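Local structure of malonyl acyl carrier protein transacylase (Streptococcus pneumoniae, 3IM8) at residues 14-26 against 291-303. The protein probably transfers the malonyl group from malonyl-CoA to holo-acyl carrier protein, supplying malonyl-ACP for fatty acid synthesis. Residues are numbered along the deposited sequence; the frame is centred on the assembly and turned at random.
Sequences QYLGMGRDFYDQY and LAHVEDQASLVAL
With CG of D21 held between its own backbone N and carbonyl carbon (chi1 53°), the carboxylate turns toward Q297, whereas Q297 sets CG opposite its N and then bends at chi2, carrying its amide to Y26. D21 OD2 accepts from Q297 N at 2.9 Å; the bond is bent, 139° at the hydrogen, and arrives from above the carboxylate plane. Q297 NE2 donates weakly to Y26 OH at 3.3 Å; amide and phenol ring are nearly coplanar (14°), with Q297 OE1 at the ring edge. Q297 N belongs to the first turn of helix 297-304, which follows strand 290-294, an outermost strand of the parallel four-stranded sheet in this acyltransferase domain. D296 is the N-cap of that helix: its OD1 receives S299 N at 3.0 Å and S299 OG from opposite faces of the carboxylate plane. Between these polar links the F22 ring presses obliquely on the D296 backbone, CZ 3.0 Å from D296 O, with L300 CB and V294 CG1 as apolar neighbours. One water joins G19 N, D21 OD1 and E295 O; a second links that carbonyl to Y15 OH. E295 OE1, obliquely placed 3.5 Å from Y15 CE1, accepts a hydrogen bond from G275 N.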
loop_
_atom_site.group_PDB
_atom_site.type_symbol
_atom_site.label_atom_id
_atom_site.label_comp_id
_atom_site.label_asym_id
_atom_site.label_seq_id
_atom_site.Cartn_x
_atom_site.Cartn_y
_atom_site.Cartn_z
ATOM N N GLN A 14 3.567 5.337 -8.228
ATOM C CA GLN A 14 3.698 6.747 -8.623
ATOM C C GLN A 14 4.209 6.935 -10.077
ATOM O O GLN A 14 4.853 6.052 -10.644
ATOM C CB GLN A 14 4.581 7.510 -7.607
ATOM C CG GLN A 14 6.133 7.189 -7.598
ATOM C CD GLN A 14 6.526 5.803 -7.021
ATOM O OE1 GLN A 14 5.680 5.048 -6.520
ATOM N NE2 GLN A 14 7.832 5.487 -7.075
ATOM N N TYR A 15 3.942 8.097 -10.683
ATOM C CA TYR A 15 4.538 8.407 -11.996
ATOM C C TYR A 15 4.564 9.910 -12.124
ATOM O O TYR A 15 3.846 10.620 -11.401
ATOM C CB TYR A 15 3.820 7.653 -13.174
ATOM C CG TYR A 15 2.323 7.935 -13.257
ATOM C CD1 TYR A 15 1.385 7.092 -12.638
ATOM C CD2 TYR A 15 1.850 9.084 -13.937
ATOM C CE1 TYR A 15 0.037 7.374 -12.709
ATOM C CE2 TYR A 15 0.500 9.384 -13.991
ATOM C CZ TYR A 15 -0.404 8.536 -13.381
ATOM O OH TYR A 15 -1.754 8.876 -13.434
ATOM N N LEU A 16 5.435 10.425 -12.987
ATOM C CA LEU A 16 5.596 11.860 -13.059
ATOM C C LEU A 16 4.270 12.442 -13.559
ATOM O O LEU A 16 3.696 11.941 -14.491
ATOM C CB LEU A 16 6.774 12.240 -13.978
ATOM C CG LEU A 16 7.437 13.629 -14.013
ATOM C CD1 LEU A 16 8.300 13.875 -12.780
ATOM C CD2 LEU A 16 8.302 13.709 -15.299
ATOM N N GLY A 17 3.810 13.494 -12.898
ATOM C CA GLY A 17 2.622 14.204 -13.293
ATOM C C GLY A 17 1.309 13.628 -12.790
ATOM O O GLY A 17 0.256 14.143 -13.165
ATOM N N MET A 18 1.343 12.552 -11.991
ATOM C CA MET A 18 0.089 11.903 -11.541
ATOM C C MET A 18 -0.866 12.886 -10.850
ATOM O O MET A 18 -0.449 13.732 -10.049
ATOM C CB MET A 18 0.382 10.720 -10.631
ATOM C CG MET A 18 1.190 11.128 -9.388
ATOM S SD MET A 18 1.511 9.766 -8.319
ATOM C CE MET A 18 1.985 10.699 -6.872
ATOM N N GLY A 19 -2.141 12.801 -11.188
ATOM C CA GLY A 19 -3.119 13.682 -10.583
ATOM C C GLY A 19 -3.165 15.100 -11.141
ATOM O O GLY A 19 -3.979 15.918 -10.678
ATOM N N ARG A 20 -2.293 15.435 -12.086
ATOM C CA ARG A 20 -2.216 16.847 -12.549
ATOM C C ARG A 20 -3.483 17.281 -13.298
ATOM O O ARG A 20 -3.949 18.417 -13.114
ATOM C CB ARG A 20 -0.964 17.118 -13.433
ATOM C CG ARG A 20 -0.921 18.569 -14.007
ATOM C CD ARG A 20 -0.352 19.513 -12.993
ATOM N NE ARG A 20 -0.841 20.879 -13.185
ATOM C CZ ARG A 20 -0.238 21.985 -12.710
ATOM N NH1 ARG A 20 -0.809 23.165 -12.891
ATOM N NH2 ARG A 20 0.934 21.919 -12.043
ATOM N N ASP A 21 -4.015 16.401 -14.166
ATOM C CA ASP A 21 -5.322 16.636 -14.820
ATOM C C ASP A 21 -6.436 16.990 -13.798
ATOM O O ASP A 21 -7.121 18.045 -13.910
ATOM C CB ASP A 21 -5.709 15.455 -15.740
ATOM C CG ASP A 21 -5.667 14.067 -15.047
ATOM O OD1 ASP A 21 -5.321 13.933 -13.868
ATOM O OD2 ASP A 21 -5.976 13.065 -15.723
ATOM N N PHE A 22 -6.585 16.151 -12.782
ATOM C CA PHE A 22 -7.557 16.404 -11.719
ATOM C C PHE A 22 -7.255 17.711 -11.014
ATOM O O PHE A 22 -8.186 18.446 -10.715
ATOM C CB PHE A 22 -7.559 15.284 -10.694
ATOM C CG PHE A 22 -8.061 13.984 -11.222
ATOM C CD1 PHE A 22 -9.015 13.938 -12.261
ATOM C CD2 PHE A 22 -7.625 12.773 -10.657
ATOM C CE1 PHE A 22 -9.502 12.704 -12.701
ATOM C CE2 PHE A 22 -8.120 11.541 -11.114
ATOM C CZ PHE A 22 -9.038 11.513 -12.133
ATOM N N TYR A 23 -5.967 17.996 -10.764
ATOM C CA TYR A 23 -5.529 19.175 -9.996
ATOM C C TYR A 23 -5.965 20.520 -10.593
ATOM O O TYR A 23 -6.463 21.399 -9.854
ATOM C CB TYR A 23 -3.994 19.147 -9.734
ATOM C CG TYR A 23 -3.367 20.365 -9.023
ATOM C CD1 TYR A 23 -3.029 20.296 -7.659
ATOM C CD2 TYR A 23 -3.055 21.559 -9.729
ATOM C CE1 TYR A 23 -2.431 21.370 -6.995
ATOM C CE2 TYR A 23 -2.438 22.678 -9.059
ATOM C CZ TYR A 23 -2.138 22.537 -7.709
ATOM O OH TYR A 23 -1.581 23.525 -7.032
ATOM N N ASP A 24 -5.782 20.664 -11.904
ATOM C CA ASP A 24 -6.173 21.855 -12.632
ATOM C C ASP A 24 -7.701 22.008 -12.776
ATOM O O ASP A 24 -8.248 23.139 -12.759
ATOM C CB ASP A 24 -5.501 21.836 -13.999
ATOM C CG ASP A 24 -4.022 22.054 -13.905
ATOM O OD1 ASP A 24 -3.602 22.918 -13.133
ATOM O OD2 ASP A 24 -3.264 21.381 -14.602
ATOM N N GLN A 25 -8.382 20.869 -12.874
ATOM C CA GLN A 25 -9.806 20.820 -13.199
ATOM C C GLN A 25 -10.740 20.870 -11.990
ATOM O O GLN A 25 -11.840 21.373 -12.093
ATOM C CB GLN A 25 -10.136 19.562 -13.973
ATOM C CG GLN A 25 -11.619 19.465 -14.223
ATOM C CD GLN A 25 -11.904 18.738 -15.468
ATOM O OE1 GLN A 25 -11.023 18.095 -16.029
ATOM N NE2 GLN A 25 -13.144 18.818 -15.933
ATOM N N TYR A 26 -10.314 20.292 -10.874
ATOM C CA TYR A 26 -11.155 20.132 -9.706
ATOM C C TYR A 26 -10.598 20.854 -8.466
ATOM O O TYR A 26 -9.585 20.436 -7.920
ATOM C CB TYR A 26 -11.342 18.624 -9.461
ATOM C CG TYR A 26 -12.111 17.916 -10.565
ATOM C CD1 TYR A 26 -13.505 17.999 -10.647
ATOM C CD2 TYR A 26 -11.458 17.163 -11.523
ATOM C CE1 TYR A 26 -14.203 17.377 -11.671
ATOM C CE2 TYR A 26 -12.187 16.513 -12.547
ATOM C CZ TYR A 26 -13.537 16.645 -12.600
ATOM O OH TYR A 26 -14.234 15.998 -13.599
ATOM N N LEU A 291 -15.152 -4.403 -10.769
ATOM C CA LEU A 291 -13.930 -3.682 -10.488
ATOM C C LEU A 291 -13.752 -2.525 -11.453
ATOM O O LEU A 291 -14.166 -2.596 -12.619
ATOM C CB LEU A 291 -12.790 -4.643 -10.639
ATOM C CG LEU A 291 -11.297 -4.377 -10.430
ATOM C CD1 LEU A 291 -10.925 -3.900 -9.013
ATOM C CD2 LEU A 291 -10.722 -5.776 -10.670
ATOM N N ALA A 292 -13.100 -1.479 -10.946
ATOM C CA ALA A 292 -12.881 -0.239 -11.625
ATOM C C ALA A 292 -11.717 0.403 -10.887
ATOM O O ALA A 292 -11.468 0.113 -9.716
ATOM C CB ALA A 292 -14.104 0.618 -11.464
ATOM N N HIS A 293 -10.979 1.254 -11.577
ATOM C CA HIS A 293 -9.967 2.044 -10.923
ATOM C C HIS A 293 -10.073 3.471 -11.413
ATOM O O HIS A 293 -10.551 3.689 -12.507
ATOM C CB HIS A 293 -8.589 1.449 -11.199
ATOM C CG HIS A 293 -8.195 1.449 -12.645
ATOM N ND1 HIS A 293 -7.485 2.487 -13.227
ATOM C CD2 HIS A 293 -8.394 0.538 -13.625
ATOM C CE1 HIS A 293 -7.270 2.215 -14.499
ATOM N NE2 HIS A 293 -7.822 1.041 -14.767
ATOM N N VAL A 294 -9.639 4.447 -10.604
ATOM C CA VAL A 294 -9.606 5.828 -11.026
ATOM C C VAL A 294 -8.241 6.411 -10.697
ATOM O O VAL A 294 -7.855 6.422 -9.507
ATOM C CB VAL A 294 -10.744 6.658 -10.360
ATOM C CG1 VAL A 294 -10.676 8.107 -10.841
ATOM C CG2 VAL A 294 -12.076 6.136 -10.764
ATOM N N GLU A 295 -7.496 6.839 -11.732
ATOM C CA GLU A 295 -6.188 7.518 -11.524
ATOM C C GLU A 295 -6.017 8.802 -12.378
ATOM O O GLU A 295 -5.093 9.577 -12.149
ATOM C CB GLU A 295 -5.025 6.557 -11.843
ATOM C CG GLU A 295 -4.929 6.258 -13.327
ATOM C CD GLU A 295 -3.777 5.377 -13.683
ATOM O OE1 GLU A 295 -2.799 5.308 -12.917
ATOM O OE2 GLU A 295 -3.867 4.704 -14.719
ATOM N N ASP A 296 -6.913 9.010 -13.356
ATOM C CA ASP A 296 -6.826 10.102 -14.356
ATOM C C ASP A 296 -8.212 10.421 -15.004
ATOM O O ASP A 296 -9.225 9.821 -14.639
ATOM C CB ASP A 296 -5.754 9.803 -15.431
ATOM C CG ASP A 296 -6.050 8.548 -16.249
ATOM O OD1 ASP A 296 -7.167 8.008 -16.145
ATOM O OD2 ASP A 296 -5.143 8.051 -16.956
ATOM N N GLN A 297 -8.276 11.366 -15.937
ATOM C CA GLN A 297 -9.579 11.831 -16.447
ATOM C C GLN A 297 -10.270 10.690 -17.144
ATOM O O GLN A 297 -11.450 10.401 -16.877
ATOM C CB GLN A 297 -9.488 13.076 -17.373
ATOM C CG GLN A 297 -10.891 13.782 -17.566
ATOM C CD GLN A 297 -11.457 14.315 -16.245
ATOM O OE1 GLN A 297 -10.695 14.698 -15.340
ATOM N NE2 GLN A 297 -12.796 14.351 -16.120
ATOM N N ALA A 298 -9.532 9.984 -17.996
ATOM C CA ALA A 298 -10.144 8.840 -18.726
ATOM C C ALA A 298 -10.785 7.810 -17.790
ATOM O O ALA A 298 -11.947 7.446 -17.956
ATOM C CB ALA A 298 -9.088 8.149 -19.648
ATOM N N SER A 299 -10.025 7.348 -16.795
ATOM C CA SER A 299 -10.552 6.352 -15.833
ATOM C C SER A 299 -11.728 6.887 -14.974
ATOM O O SER A 299 -12.631 6.110 -14.546
ATOM C CB SER A 299 -9.409 5.748 -14.958
ATOM O OG SER A 299 -8.601 6.725 -14.297
ATOM N N LEU A 300 -11.736 8.199 -14.737
ATOM C CA LEU A 300 -12.831 8.848 -13.990
ATOM C C LEU A 300 -14.128 8.725 -14.820
ATOM O O LEU A 300 -15.168 8.292 -14.308
ATOM C CB LEU A 300 -12.516 10.336 -13.737
ATOM C CG LEU A 300 -13.299 11.193 -12.708
ATOM C CD1 LEU A 300 -13.907 12.438 -13.275
ATOM C CD2 LEU A 300 -14.297 10.435 -11.749
ATOM N N VAL A 301 -14.039 9.080 -16.098
ATOM C CA VAL A 301 -15.186 9.017 -17.047
ATOM C C VAL A 301 -15.676 7.584 -17.222
ATOM O O VAL A 301 -16.851 7.347 -17.098
ATOM C CB VAL A 301 -14.858 9.668 -18.373
ATOM C CG1 VAL A 301 -16.008 9.413 -19.415
ATOM C CG2 VAL A 301 -14.674 11.157 -18.162
ATOM N N ALA A 302 -14.768 6.626 -17.431
ATOM C CA ALA A 302 -15.147 5.209 -17.535
ATOM C C ALA A 302 -15.956 4.735 -16.322
ATOM O O ALA A 302 -16.849 3.912 -16.468
ATOM C CB ALA A 302 -13.913 4.316 -17.754
ATOM N N LEU A 303 -15.655 5.274 -15.140
ATOM C CA LEU A 303 -16.383 4.944 -13.918
ATOM C C LEU A 303 -17.711 5.688 -13.902
ATOM O O LEU A 303 -18.791 5.071 -13.762
ATOM C CB LEU A 303 -15.546 5.278 -12.668
ATOM C CG LEU A 303 -15.913 5.004 -11.196
ATOM C CD1 LEU A 303 -16.328 6.255 -10.521
ATOM C CD2 LEU A 303 -16.901 3.885 -10.955
HETATM O O HOH W 1 -2.635 9.079 -10.671
HETATM O O HOH W 2 -3.988 11.845 -13.076
#